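Long-range contacts in ABC transporter substrate-binding protein (Rhizobium radiobacter, PDB 6TFX), which binds the opine mannopinic acid as a periplasmic solute-binding protein and probably delivers such mannityl-opines to an ABC transporter for import: residues E5-V10 and K198-F203; T17-F22 and L95-D100; I52-A57 and K72-V77; A112-E117 and T127-V132; V241-E246 and W464-K469. All blocks are in the same frame, centred on the assembly; numbering follows the deposited sequence.

Contact 1: residues E5-V10 and K198-F203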
# COMPACT_ATOMS: atom_id res chain seq x y z
N GLU A 5 -20.14 -18.65 -5.90
CA GLU A 5 -18.68 -18.83 -5.90
C GLU A 5 -18.05 -17.79 -6.82
O GLU A 5 -18.41 -17.72 -8.01
CB GLU A 5 -18.30 -20.25 -6.35
CG GLU A 5 -18.93 -21.34 -5.47
CD GLU A 5 -18.40 -22.75 -5.62
OE1 GLU A 5 -17.74 -23.06 -6.64
OE2 GLU A 5 -18.67 -23.57 -4.71
N LEU A 6 -17.12 -16.98 -6.27
CA LEU A 6 -16.41 -15.94 -7.01
C LEU A 6 -14.97 -16.37 -7.28
O LEU A 6 -14.26 -16.75 -6.36
CB LEU A 6 -16.40 -14.61 -6.24
CG LEU A 6 -15.91 -13.36 -7.00
CD1 LEU A 6 -16.55 -12.11 -6.45
CD2 LEU A 6 -14.40 -13.20 -6.91
N SER A 7 -14.54 -16.31 -8.57
CA SER A 7 -13.17 -16.64 -8.94
C SER A 7 -12.50 -15.33 -9.37
O SER A 7 -13.05 -14.59 -10.20
CB SER A 7 -13.11 -17.66 -10.07
OG SER A 7 -13.61 -18.92 -9.63
N MET A 8 -11.31 -15.06 -8.82
CA MET A 8 -10.57 -13.84 -9.18
C MET A 8 -9.11 -14.14 -9.48
O MET A 8 -8.50 -14.95 -8.79
CB MET A 8 -10.71 -12.75 -8.13
CG MET A 8 -10.36 -13.16 -6.74
SD MET A 8 -10.86 -11.89 -5.53
CE MET A 8 -9.92 -10.52 -6.05
N GLY A 9 -8.59 -13.49 -10.53
CA GLY A 9 -7.22 -13.69 -10.97
C GLY A 9 -6.41 -12.46 -10.64
O GLY A 9 -6.82 -11.35 -10.99
N VAL A 10 -5.27 -12.64 -9.96
CA VAL A 10 -4.45 -11.52 -9.49
C VAL A 10 -3.02 -11.60 -9.98
O VAL A 10 -2.55 -12.68 -10.33
CB VAL A 10 -4.51 -11.34 -7.95
CG1 VAL A 10 -5.97 -11.31 -7.46
CG2 VAL A 10 -3.72 -12.43 -7.23
N LYS A 198 -17.96 -18.86 -1.43
CA LYS A 198 -16.54 -19.13 -1.64
C LYS A 198 -15.88 -18.12 -2.57
O LYS A 198 -16.53 -17.58 -3.47
CB LYS A 198 -16.40 -20.55 -2.27
CG LYS A 198 -15.01 -21.18 -2.18
CD LYS A 198 -14.99 -22.59 -2.76
CE LYS A 198 -14.25 -22.62 -4.07
NZ LYS A 198 -13.93 -24.01 -4.50
N ILE A 199 -14.59 -17.88 -2.34
CA ILE A 199 -13.73 -17.07 -3.19
C ILE A 199 -12.55 -17.97 -3.58
O ILE A 199 -11.89 -18.52 -2.70
CB ILE A 199 -13.22 -15.76 -2.55
CG1 ILE A 199 -14.39 -14.86 -2.07
CG2 ILE A 199 -12.28 -15.00 -3.51
CD1 ILE A 199 -13.92 -13.76 -1.10
N SER A 200 -12.31 -18.11 -4.89
CA SER A 200 -11.13 -18.83 -5.39
C SER A 200 -10.21 -17.71 -5.88
O SER A 200 -10.51 -17.04 -6.88
CB SER A 200 -11.51 -19.78 -6.53
OG SER A 200 -10.34 -20.41 -7.03
N TYR A 201 -9.16 -17.43 -5.10
CA TYR A 201 -8.23 -16.33 -5.33
C TYR A 201 -7.03 -16.92 -6.03
O TYR A 201 -6.20 -17.58 -5.40
CB TYR A 201 -7.89 -15.73 -3.97
CG TYR A 201 -7.06 -14.46 -4.01
CD1 TYR A 201 -5.67 -14.51 -3.97
CD2 TYR A 201 -7.67 -13.21 -3.99
CE1 TYR A 201 -4.91 -13.35 -3.93
CE2 TYR A 201 -6.92 -12.03 -3.92
CZ TYR A 201 -5.53 -12.11 -3.92
OH TYR A 201 -4.77 -10.97 -3.86
N ARG A 202 -6.98 -16.73 -7.35
CA ARG A 202 -5.98 -17.35 -8.23
C ARG A 202 -4.76 -16.50 -8.51
O ARG A 202 -4.89 -15.35 -8.94
CB ARG A 202 -6.64 -17.77 -9.55
CG ARG A 202 -7.65 -18.90 -9.39
CD ARG A 202 -8.15 -19.41 -10.74
NE ARG A 202 -7.08 -19.98 -11.56
CZ ARG A 202 -7.16 -20.17 -12.87
NH1 ARG A 202 -8.26 -19.84 -13.53
NH2 ARG A 202 -6.13 -20.68 -13.54
N PHE A 203 -3.56 -17.11 -8.35
CA PHE A 203 -2.28 -16.46 -8.63
C PHE A 203 -1.97 -16.61 -10.11
O PHE A 203 -1.71 -17.72 -10.59
CB PHE A 203 -1.18 -17.07 -7.76
CG PHE A 203 -1.44 -16.81 -6.29
CD1 PHE A 203 -1.48 -15.52 -5.79
CD2 PHE A 203 -1.63 -17.87 -5.41
CE1 PHE A 203 -1.73 -15.28 -4.44
CE2 PHE A 203 -1.87 -17.63 -4.06
CZ PHE A 203 -1.94 -16.34 -3.58
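V10, M8 and K198 have the most surface buried where strands 5-10 and 198-203 run side by side as a parallel pair, and two of them work through the Y201 ring. V10 puts CG1 over one face of that ring, 4.0 Å from its centroid, a CH-pi contact in which the two side chains cross at about a right angle. CG2 of V10 touches Y201 CE1 at 3.6 Å. M8 comes to the same ring obliquely in a Met-aromatic contact, with SD 3.8 Å from Y201 CD2; its CG, set between the backbone N and the carbonyl carbon (chi1 54°), also lies against Y201 CD2. The sulfur of M8, SD, touches I199 CG2 at 4.0 Å. On the other face of the sheet, K198 lays its CB near E5 CG, while K198 NZ and E5 OE1 stay 4.5 Å apart, too far for a salt bridge. Five backbone hydrogen bonds hold the register, among them R202 N to M8 O at 2.7 Å. In the mixed sheet of this solute-binding fold, strand 221-223 bonds to the other side of 5-10, strand 180-185 flanks 198-203, and helix 26-35 packs on Y201, whose OH bonds to S27.

Contact 2: residues T17-F22 and L95-D100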
# COMPACT_ATOMS: atom_id res chain seq x y z
N THR A 17 2.56 -13.32 3.51
CA THR A 17 2.13 -13.28 4.90
C THR A 17 0.71 -12.78 5.02
O THR A 17 0.36 -11.76 4.39
CB THR A 17 3.07 -12.48 5.81
OG1 THR A 17 2.47 -12.35 7.11
CG2 THR A 17 3.39 -11.09 5.26
N LEU A 18 -0.08 -13.48 5.83
CA LEU A 18 -1.44 -13.05 6.12
C LEU A 18 -1.55 -12.55 7.56
O LEU A 18 -2.66 -12.37 8.08
CB LEU A 18 -2.50 -14.11 5.73
CG LEU A 18 -2.51 -14.49 4.23
CD1 LEU A 18 -3.52 -15.59 3.93
CD2 LEU A 18 -2.75 -13.28 3.35
N ASP A 19 -0.37 -12.22 8.19
CA ASP A 19 -0.38 -11.52 9.47
C ASP A 19 -0.56 -10.06 9.04
O ASP A 19 0.26 -9.54 8.28
CB ASP A 19 0.95 -11.71 10.24
CG ASP A 19 1.10 -10.86 11.50
OD1 ASP A 19 0.36 -9.86 11.64
OD2 ASP A 19 1.98 -11.16 12.32
N PRO A 20 -1.65 -9.39 9.45
CA PRO A 20 -1.89 -8.02 8.97
C PRO A 20 -0.83 -7.02 9.38
O PRO A 20 -0.72 -5.96 8.74
CB PRO A 20 -3.25 -7.66 9.58
CG PRO A 20 -3.41 -8.55 10.75
CD PRO A 20 -2.74 -9.84 10.35
N HIS A 21 -0.05 -7.34 10.44
CA HIS A 21 1.01 -6.41 10.86
C HIS A 21 2.25 -6.47 9.96
O HIS A 21 3.17 -5.66 10.15
CB HIS A 21 1.40 -6.63 12.33
CG HIS A 21 0.24 -6.49 13.28
ND1 HIS A 21 -0.01 -7.44 14.25
CD2 HIS A 21 -0.72 -5.54 13.33
CE1 HIS A 21 -1.11 -7.03 14.87
NE2 HIS A 21 -1.57 -5.89 14.36
N PHE A 22 2.27 -7.41 8.98
CA PHE A 22 3.38 -7.56 8.03
C PHE A 22 2.94 -7.49 6.58
O PHE A 22 3.78 -7.22 5.72
CB PHE A 22 4.18 -8.84 8.27
CG PHE A 22 4.95 -8.79 9.55
CD1 PHE A 22 6.19 -8.15 9.61
CD2 PHE A 22 4.48 -9.44 10.70
CE1 PHE A 22 6.93 -8.12 10.81
CE2 PHE A 22 5.23 -9.43 11.89
CZ PHE A 22 6.44 -8.77 11.93
N LEU A 95 -3.09 -4.28 19.16
CA LEU A 95 -2.53 -2.92 19.06
C LEU A 95 -1.15 -2.84 19.69
O LEU A 95 -0.27 -2.17 19.15
CB LEU A 95 -3.48 -1.87 19.64
CG LEU A 95 -4.77 -1.71 18.85
CD1 LEU A 95 -5.64 -0.64 19.48
CD2 LEU A 95 -4.50 -1.32 17.35
N ASP A 96 -0.91 -3.63 20.78
CA ASP A 96 0.44 -3.61 21.34
C ASP A 96 1.41 -4.29 20.37
O ASP A 96 2.59 -3.94 20.33
CB ASP A 96 0.50 -4.32 22.69
CG ASP A 96 -0.06 -3.52 23.84
OD1 ASP A 96 -0.28 -2.28 23.66
OD2 ASP A 96 -0.28 -4.11 24.93
N LYS A 97 0.92 -5.31 19.64
CA LYS A 97 1.75 -6.01 18.65
C LYS A 97 2.04 -5.04 17.48
O LYS A 97 3.19 -4.87 17.12
CB LYS A 97 1.07 -7.28 18.14
CG LYS A 97 1.91 -8.07 17.15
CD LYS A 97 1.20 -9.36 16.75
CE LYS A 97 1.94 -10.14 15.69
NZ LYS A 97 2.06 -9.36 14.42
N ALA A 98 1.00 -4.34 16.98
CA ALA A 98 1.12 -3.40 15.86
C ALA A 98 2.15 -2.30 16.16
O ALA A 98 2.86 -1.88 15.25
CB ALA A 98 -0.23 -2.76 15.58
N ARG A 99 2.21 -1.83 17.41
CA ARG A 99 3.09 -0.73 17.79
C ARG A 99 4.49 -1.15 18.23
O ARG A 99 5.30 -0.30 18.60
CB ARG A 99 2.42 0.18 18.82
CG ARG A 99 2.27 -0.39 20.21
CD ARG A 99 1.11 0.34 20.89
NE ARG A 99 0.99 -0.01 22.31
CZ ARG A 99 1.61 0.63 23.29
NH1 ARG A 99 2.42 1.65 23.03
NH2 ARG A 99 1.42 0.26 24.55
N ASP A 100 4.80 -2.47 18.14
CA ASP A 100 6.08 -3.03 18.54
C ASP A 100 6.98 -3.24 17.31
O ASP A 100 6.64 -4.07 16.47
CB ASP A 100 5.84 -4.37 19.25
CG ASP A 100 7.09 -5.03 19.80
OD1 ASP A 100 8.22 -4.55 19.49
OD2 ASP A 100 6.95 -6.04 20.52
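An Asx turn in the loop between strand 5-10 and helix 26-35 presents D19 and H21 to K97, near the C-terminal end of helix 88-98. D19 OD1 accepts the H21 backbone N at 2.8 Å, met from above the carboxylate plane, and the other oxygen, OD2, takes the lysine. There K97 NZ and D19 OD2 form a salt bridge of 2.8 Å, tip to tip, on the syn lone pair of the oxygen. The same ammonium donates to H21 ND1, also at 2.8 Å and only 5° out of the imidazole plane, an acceptor role that implies no proton on ND1. K97 runs extended past the ring edge and bends only at its last torsion (chi4 -63°), which swings NZ to both acceptors. R103 O is a further partner of this buried ammonium, and F153 adds a cation-pi contact, so the positive charge is probably well compensated. Meanwhile A98 packs on H21: its CA lies 3.8 Å above one ring face, toward the rim, and its CB is 3.6 Å from H21 NE2.

Contact 3: residues I52-A57 and K72-V77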
# COMPACT_ATOMS: atom_id res chain seq x y z
N ILE A 52 -14.76 6.96 7.65
CA ILE A 52 -14.58 5.97 8.72
C ILE A 52 -15.82 5.84 9.58
O ILE A 52 -16.46 6.84 9.94
CB ILE A 52 -13.28 6.21 9.50
CG1 ILE A 52 -12.09 5.80 8.59
CG2 ILE A 52 -13.25 5.40 10.80
CD1 ILE A 52 -10.71 6.26 9.02
N GLU A 53 -16.21 4.57 9.83
CA GLU A 53 -17.43 4.22 10.55
C GLU A 53 -17.16 3.06 11.53
O GLU A 53 -16.11 2.42 11.46
CB GLU A 53 -18.53 3.82 9.55
CG GLU A 53 -18.13 2.72 8.57
CD GLU A 53 -19.18 2.25 7.57
OE1 GLU A 53 -19.79 3.10 6.87
OE2 GLU A 53 -19.37 1.02 7.46
N ALA A 54 -18.14 2.74 12.38
CA ALA A 54 -17.99 1.64 13.35
C ALA A 54 -17.70 0.27 12.68
O ALA A 54 -18.25 -0.04 11.62
CB ALA A 54 -19.26 1.52 14.18
N ASP A 55 -16.89 -0.58 13.34
CA ASP A 55 -16.63 -1.96 12.87
C ASP A 55 -16.74 -2.82 14.15
O ASP A 55 -17.85 -2.94 14.68
CB ASP A 55 -15.26 -2.10 12.17
CG ASP A 55 -15.10 -3.31 11.25
OD1 ASP A 55 -16.13 -3.93 10.89
OD2 ASP A 55 -13.93 -3.64 10.87
N LEU A 56 -15.62 -3.29 14.74
CA LEU A 56 -15.72 -4.04 16.01
C LEU A 56 -16.25 -3.13 17.13
O LEU A 56 -17.02 -3.58 17.99
CB LEU A 56 -14.35 -4.59 16.40
CG LEU A 56 -14.22 -5.19 17.80
CD1 LEU A 56 -15.11 -6.46 17.98
CD2 LEU A 56 -12.77 -5.52 18.06
N ALA A 57 -15.81 -1.84 17.14
CA ALA A 57 -16.30 -0.87 18.14
C ALA A 57 -17.68 -0.37 17.71
O ALA A 57 -17.82 0.11 16.58
CB ALA A 57 -15.36 0.32 18.24
N LYS A 72 -16.18 1.19 22.88
CA LYS A 72 -17.11 0.19 23.39
C LYS A 72 -17.28 -0.85 22.31
O LYS A 72 -17.69 -0.54 21.18
CB LYS A 72 -18.46 0.82 23.79
CG LYS A 72 -18.36 1.71 25.04
CD LYS A 72 -18.27 0.89 26.33
CE LYS A 72 -18.06 1.74 27.56
NZ LYS A 72 -17.99 0.91 28.78
N LEU A 73 -16.91 -2.08 22.62
CA LEU A 73 -16.94 -3.14 21.63
C LEU A 73 -18.31 -3.73 21.47
O LEU A 73 -19.07 -3.84 22.44
CB LEU A 73 -15.95 -4.27 21.95
CG LEU A 73 -14.50 -3.85 22.24
CD1 LEU A 73 -13.62 -5.06 22.31
CD2 LEU A 73 -13.98 -2.89 21.17
N ARG A 74 -18.60 -4.16 20.26
CA ARG A 74 -19.82 -4.88 19.98
C ARG A 74 -19.78 -6.21 20.75
O ARG A 74 -18.74 -6.89 20.72
CB ARG A 74 -19.89 -5.19 18.50
CG ARG A 74 -20.92 -4.43 17.80
CD ARG A 74 -20.89 -4.88 16.37
NE ARG A 74 -20.40 -3.81 15.51
CZ ARG A 74 -21.16 -2.83 15.04
NH1 ARG A 74 -22.45 -2.76 15.37
NH2 ARG A 74 -20.64 -1.92 14.23
N PRO A 75 -20.82 -6.67 21.50
CA PRO A 75 -20.66 -7.86 22.42
C PRO A 75 -20.29 -9.31 21.93
O PRO A 75 -19.47 -9.96 22.57
CB PRO A 75 -22.04 -7.94 23.11
CG PRO A 75 -22.97 -7.08 22.29
CD PRO A 75 -22.10 -5.98 21.76
N ASP A 76 -21.02 -9.86 20.95
CA ASP A 76 -21.09 -11.13 20.23
C ASP A 76 -20.48 -11.13 18.82
O ASP A 76 -21.02 -11.79 17.93
CB ASP A 76 -22.58 -11.59 20.18
CG ASP A 76 -23.25 -11.70 21.54
OD1 ASP A 76 -22.63 -12.27 22.48
OD2 ASP A 76 -24.40 -11.20 21.68
N VAL A 77 -19.32 -10.45 18.62
CA VAL A 77 -18.59 -10.54 17.36
C VAL A 77 -17.76 -11.80 17.57
O VAL A 77 -17.04 -11.89 18.57
CB VAL A 77 -17.68 -9.34 17.04
CG1 VAL A 77 -16.82 -9.61 15.80
CG2 VAL A 77 -18.50 -8.07 16.85
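A mostly buried contact joins the connection between strands 53-54 and 57-62 to the end of strand 68-73, with R74 reaching back across it. The R74 guanidinium grips one carbonyl oxygen side-on: NE donates to D55 O at 2.8 Å, and NH2 donates to the same oxygen at 3.0 Å. The oxygen lies close to the guanidinium plane, and NH2 meets it on a lone pair. A bend at chi3 (-111°) brings NE to the carbonyl, and NH2 passes 3.7 Å from A54 CB. The D55 carboxylate goes elsewhere, to a salt bridge with R191. Strands 57-62 and 68-73 are neighbours in a four-stranded antiparallel sheet, and here A57 and L73 form a non-hydrogen-bonded pair with diverging side chains. Just beyond it, R74 N donates to L56 O at 2.8 Å in a nearly straight bond. L56 carries the apolar side: CG, anti to the backbone N (chi1 170°), meets L73 CD2 at 4.1 Å, and CD1 rests 3.9 Å from V77 CG2. V91 of helix 88-98 touches both leucines.

Contact 4: residues A112-E117 and T127-V132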
# COMPACT_ATOMS: atom_id res chain seq x y z
N ALA A 112 2.76 7.54 18.72
CA ALA A 112 2.12 8.44 19.69
C ALA A 112 1.18 7.73 20.65
O ALA A 112 0.61 8.39 21.53
CB ALA A 112 1.38 9.55 18.96
N ILE A 113 0.99 6.41 20.50
CA ILE A 113 0.15 5.68 21.44
C ILE A 113 0.99 5.42 22.70
O ILE A 113 2.11 4.91 22.59
CB ILE A 113 -0.39 4.35 20.83
CG1 ILE A 113 -1.41 4.63 19.69
CG2 ILE A 113 -1.01 3.47 21.92
CD1 ILE A 113 -2.14 3.31 19.11
N GLN A 114 0.45 5.76 23.89
CA GLN A 114 1.17 5.52 25.14
C GLN A 114 0.78 4.15 25.69
O GLN A 114 1.65 3.34 26.01
CB GLN A 114 0.85 6.62 26.17
CG GLN A 114 1.72 6.49 27.39
CD GLN A 114 1.15 7.19 28.60
OE1 GLN A 114 0.50 8.24 28.50
NE2 GLN A 114 1.40 6.62 29.78
N LYS A 115 -0.55 3.90 25.83
CA LYS A 115 -1.01 2.61 26.33
C LYS A 115 -2.36 2.22 25.77
O LYS A 115 -3.11 3.07 25.29
CB LYS A 115 -0.96 2.52 27.86
CG LYS A 115 -1.51 3.72 28.59
CD LYS A 115 -1.13 3.71 30.07
CE LYS A 115 -1.88 4.79 30.80
NZ LYS A 115 -1.56 4.80 32.26
N VAL A 116 -2.63 0.90 25.80
CA VAL A 116 -3.91 0.33 25.34
C VAL A 116 -4.28 -0.61 26.49
O VAL A 116 -3.50 -1.51 26.84
CB VAL A 116 -3.78 -0.44 24.00
CG1 VAL A 116 -5.16 -0.90 23.53
CG2 VAL A 116 -3.11 0.44 22.93
N GLU A 117 -5.46 -0.38 27.07
CA GLU A 117 -5.90 -1.13 28.25
C GLU A 117 -7.31 -1.68 28.12
O GLU A 117 -8.19 -1.02 27.56
CB GLU A 117 -5.86 -0.22 29.50
CG GLU A 117 -4.47 0.32 29.80
CD GLU A 117 -4.40 1.38 30.87
OE1 GLU A 117 -4.99 2.47 30.68
OE2 GLU A 117 -3.72 1.13 31.90
N THR A 127 -4.67 5.52 25.41
CA THR A 127 -4.14 6.78 25.91
C THR A 127 -3.00 7.15 24.96
O THR A 127 -2.16 6.31 24.62
CB THR A 127 -3.60 6.60 27.35
OG1 THR A 127 -4.68 6.18 28.19
CG2 THR A 127 -2.99 7.90 27.92
N LEU A 128 -2.97 8.44 24.57
CA LEU A 128 -1.99 8.98 23.63
C LEU A 128 -0.99 9.86 24.36
O LEU A 128 -1.33 10.47 25.38
CB LEU A 128 -2.70 9.84 22.56
CG LEU A 128 -3.87 9.15 21.83
CD1 LEU A 128 -4.55 10.11 20.84
CD2 LEU A 128 -3.40 7.90 21.11
N THR A 129 0.22 9.97 23.78
CA THR A 129 1.26 10.85 24.34
C THR A 129 0.99 12.31 23.92
O THR A 129 1.57 13.23 24.49
CB THR A 129 2.66 10.42 23.86
OG1 THR A 129 2.77 10.65 22.45
CG2 THR A 129 2.97 8.98 24.18
N ARG A 130 0.15 12.51 22.88
CA ARG A 130 -0.21 13.84 22.36
C ARG A 130 -1.41 13.65 21.44
O ARG A 130 -1.72 12.53 21.09
CB ARG A 130 0.95 14.47 21.58
CG ARG A 130 1.38 13.60 20.43
CD ARG A 130 2.12 14.35 19.37
NE ARG A 130 2.62 13.43 18.35
CZ ARG A 130 1.98 13.12 17.22
NH1 ARG A 130 0.77 13.61 16.98
NH2 ARG A 130 2.54 12.29 16.34
N ARG A 131 -2.08 14.75 21.04
CA ARG A 131 -3.21 14.57 20.13
C ARG A 131 -2.77 13.99 18.80
O ARG A 131 -1.69 14.34 18.28
CB ARG A 131 -3.96 15.88 19.94
CG ARG A 131 -4.84 16.17 21.14
CD ARG A 131 -5.54 17.53 21.07
NE ARG A 131 -4.63 18.64 21.37
CZ ARG A 131 -4.24 18.99 22.59
NH1 ARG A 131 -4.68 18.31 23.66
NH2 ARG A 131 -3.40 20.00 22.76
N VAL A 132 -3.59 13.07 18.25
CA VAL A 132 -3.30 12.41 16.99
C VAL A 132 -4.54 12.62 16.10
O VAL A 132 -5.51 11.86 16.18
CB VAL A 132 -2.97 10.90 17.16
CG1 VAL A 132 -2.69 10.25 15.80
CG2 VAL A 132 -1.77 10.73 18.10
O HOH W 1 -5.11 3.50 28.18
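T127 meets K115 side by side, the two side chains pointing the same way, with T127 CB 3.8 Å from K115 CG. Its OG1 donates to a water, 2.7 Å away, that in turn donates to E117 OE1, so the hydroxyl and the carboxylate are bridged rather than directly bonded. T127 CG2 lies 3.6 Å from Q114 OE1. The backbone is more unusual: T127 O accepts from both Q114 N at 2.8 Å and K115 N at 3.1 Å, while T127 N returns a bond to K115 O. Two residues facing one in this way make a classic beta bulge, which shifts the register by one within the hairpin of strands 113-118 and 123-128, at the margin of a four-stranded antiparallel sheet. L128 follows, paired with I113 without hydrogen bonds; the side chains diverge, though L128 CD2 still touches I113 CG1. T129 N then donates to A112 O at 2.8 Å, and T129 CG2 rests 3.7 Å from Q114 CB. R130 brings one face of its guanidinium over A112 CB, with helix 422-430 also touching this arginine. Finally V132 presses CG2 against A112 CB at 3.5 Å, closer than usual for two carbons.

Contact 5: residues V241-E246 and W464-K469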
# COMPACT_ATOMS: atom_id res chain seq x y z
N VAL A 241 -16.86 -4.68 -17.16
CA VAL A 241 -16.84 -3.40 -16.47
C VAL A 241 -15.41 -3.27 -15.96
O VAL A 241 -14.89 -4.22 -15.36
CB VAL A 241 -17.86 -3.31 -15.30
CG1 VAL A 241 -17.68 -2.03 -14.49
CG2 VAL A 241 -19.29 -3.43 -15.81
N VAL A 242 -14.78 -2.12 -16.20
CA VAL A 242 -13.44 -1.89 -15.67
C VAL A 242 -13.57 -0.89 -14.53
O VAL A 242 -14.15 0.19 -14.71
CB VAL A 242 -12.38 -1.48 -16.72
CG1 VAL A 242 -11.04 -1.19 -16.05
CG2 VAL A 242 -12.20 -2.57 -17.78
N ASP A 243 -13.08 -1.26 -13.35
CA ASP A 243 -13.07 -0.38 -12.19
C ASP A 243 -11.67 0.21 -12.06
O ASP A 243 -10.70 -0.55 -12.09
CB ASP A 243 -13.40 -1.17 -10.90
CG ASP A 243 -14.86 -1.59 -10.82
OD1 ASP A 243 -15.76 -0.72 -11.06
OD2 ASP A 243 -15.12 -2.77 -10.53
N THR A 244 -11.57 1.55 -11.93
CA THR A 244 -10.29 2.23 -11.68
C THR A 244 -10.43 2.66 -10.24
O THR A 244 -11.39 3.36 -9.90
CB THR A 244 -10.01 3.36 -12.69
OG1 THR A 244 -11.06 4.31 -12.61
CG2 THR A 244 -9.84 2.82 -14.11
N ILE A 245 -9.53 2.17 -9.37
CA ILE A 245 -9.66 2.25 -7.91
C ILE A 245 -8.66 3.18 -7.26
O ILE A 245 -7.44 3.03 -7.45
CB ILE A 245 -9.56 0.81 -7.29
CG1 ILE A 245 -10.35 -0.24 -8.12
CG2 ILE A 245 -9.98 0.79 -5.80
CD1 ILE A 245 -10.19 -1.70 -7.70
N GLU A 246 -9.17 4.12 -6.46
CA GLU A 246 -8.30 4.98 -5.66
C GLU A 246 -7.81 4.17 -4.43
O GLU A 246 -8.45 3.18 -4.05
CB GLU A 246 -9.09 6.19 -5.17
CG GLU A 246 -9.38 7.18 -6.28
CD GLU A 246 -10.31 8.32 -5.92
OE1 GLU A 246 -10.27 8.79 -4.75
OE2 GLU A 246 -11.07 8.76 -6.81
N TRP A 464 -9.00 -3.02 -12.45
CA TRP A 464 -9.53 -4.38 -12.33
C TRP A 464 -10.75 -4.53 -13.21
O TRP A 464 -11.54 -3.58 -13.32
CB TRP A 464 -9.91 -4.65 -10.86
CG TRP A 464 -8.73 -4.74 -9.92
CD1 TRP A 464 -7.97 -3.70 -9.44
CD2 TRP A 464 -8.23 -5.92 -9.29
NE1 TRP A 464 -6.97 -4.19 -8.62
CE2 TRP A 464 -7.13 -5.54 -8.49
CE3 TRP A 464 -8.64 -7.26 -9.29
CZ2 TRP A 464 -6.43 -6.45 -7.70
CZ3 TRP A 464 -7.92 -8.17 -8.54
CH2 TRP A 464 -6.84 -7.77 -7.75
N ALA A 465 -10.90 -5.69 -13.88
CA ALA A 465 -12.05 -5.92 -14.74
C ALA A 465 -12.97 -6.95 -14.08
O ALA A 465 -12.51 -7.83 -13.36
CB ALA A 465 -11.61 -6.44 -16.09
N ARG A 466 -14.26 -6.81 -14.31
CA ARG A 466 -15.23 -7.76 -13.77
C ARG A 466 -16.33 -7.92 -14.79
O ARG A 466 -16.47 -7.09 -15.70
CB ARG A 466 -15.84 -7.27 -12.44
CG ARG A 466 -16.66 -5.99 -12.57
CD ARG A 466 -17.36 -5.68 -11.27
NE ARG A 466 -17.82 -4.29 -11.22
CZ ARG A 466 -19.04 -3.89 -11.54
NH1 ARG A 466 -19.94 -4.76 -11.98
NH2 ARG A 466 -19.37 -2.61 -11.45
N LYS A 467 -17.11 -8.98 -14.64
CA LYS A 467 -18.28 -9.18 -15.49
C LYS A 467 -19.41 -8.35 -14.88
O LYS A 467 -19.46 -8.21 -13.65
CB LYS A 467 -18.62 -10.69 -15.53
CG LYS A 467 -17.55 -11.55 -16.23
CD LYS A 467 -17.51 -11.30 -17.74
CE LYS A 467 -16.32 -11.95 -18.39
NZ LYS A 467 -16.20 -11.56 -19.82
N ASN A 468 -20.32 -7.77 -15.70
CA ASN A 468 -21.39 -6.93 -15.13
C ASN A 468 -22.43 -7.73 -14.32
O ASN A 468 -23.30 -7.12 -13.70
CB ASN A 468 -22.06 -6.03 -16.18
CG ASN A 468 -22.82 -6.75 -17.26
OD1 ASN A 468 -22.86 -7.99 -17.33
ND2 ASN A 468 -23.41 -5.98 -18.15
N LYS A 469 -22.33 -9.08 -14.29
CA LYS A 469 -23.20 -9.93 -13.48
C LYS A 469 -22.77 -9.82 -12.00
O LYS A 469 -23.51 -10.26 -11.12
CB LYS A 469 -23.15 -11.39 -13.95
CG LYS A 469 -21.79 -12.09 -13.83
CD LYS A 469 -21.88 -13.54 -14.31
CE LYS A 469 -20.53 -14.12 -14.65
NZ LYS A 469 -20.65 -15.30 -15.54
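D243 and W464 form a hydrogen-bonded pair in the antiparallel ladder between strands 240-255 and 454-467, part of the mixed sheet of this solute-binding fold. The tight end is apolar. I245 CD1 comes obliquely to the indole and touches W464 CD1 at 3.5 Å, with P484 packing on both side chains. W464 itself is buried, its side chain about 8 Å from the bound mannopinic acid. On the opposite face of the sheet from W464, V242 and A465 meet more loosely, V242 CG2 4.3 Å from A465 CB, beneath helix 228-235. At the other end of the ladder V241 and R466 are partly exposed and the contact turns polar. There R466, extended from CG to NE, runs alongside V241, the two side chains pointing the same way, and V241 CG1 sits 3.5 Å above one face of the R466 guanidinium, toward its rim. R466 NE makes a rather long salt bridge of 3.2 Å to D243 OD2, on the syn side and 18° out of the carboxylate plane. That oxygen has a second donor in W472 NE1, which probably helps hold the carboxylate in place. Exposed N468 marks the outer limit, adding little beyond its CB, 3.8 Å from V241 CG2.

Contacts 1 and 5 share the mixed sheet, their centres about 15 Å apart, and meet where V10 CG1 packs 3.7 Å from W464 CH2. Because they join residues 188 and 218 positions apart, they bring distant parts of the chain together in that sheet. Contacts 2 and 3 are nested inside the loop closed by contact 1, contact 3 lying within contact 2; contact 4 follows in the same loop, and contact 5 opens only after contact 1 has closed. Contacts 3 and 4 share the four-stranded sheet, centres about 20 Å apart, and helix 88-98, which carries part of contact 2, packs against it. R99 of contact 2 reaches contact 4 through a weak hydrogen bond from NH2 to Q114 O, while contacts 4 and 5 lie on opposite sides of the chain's centre.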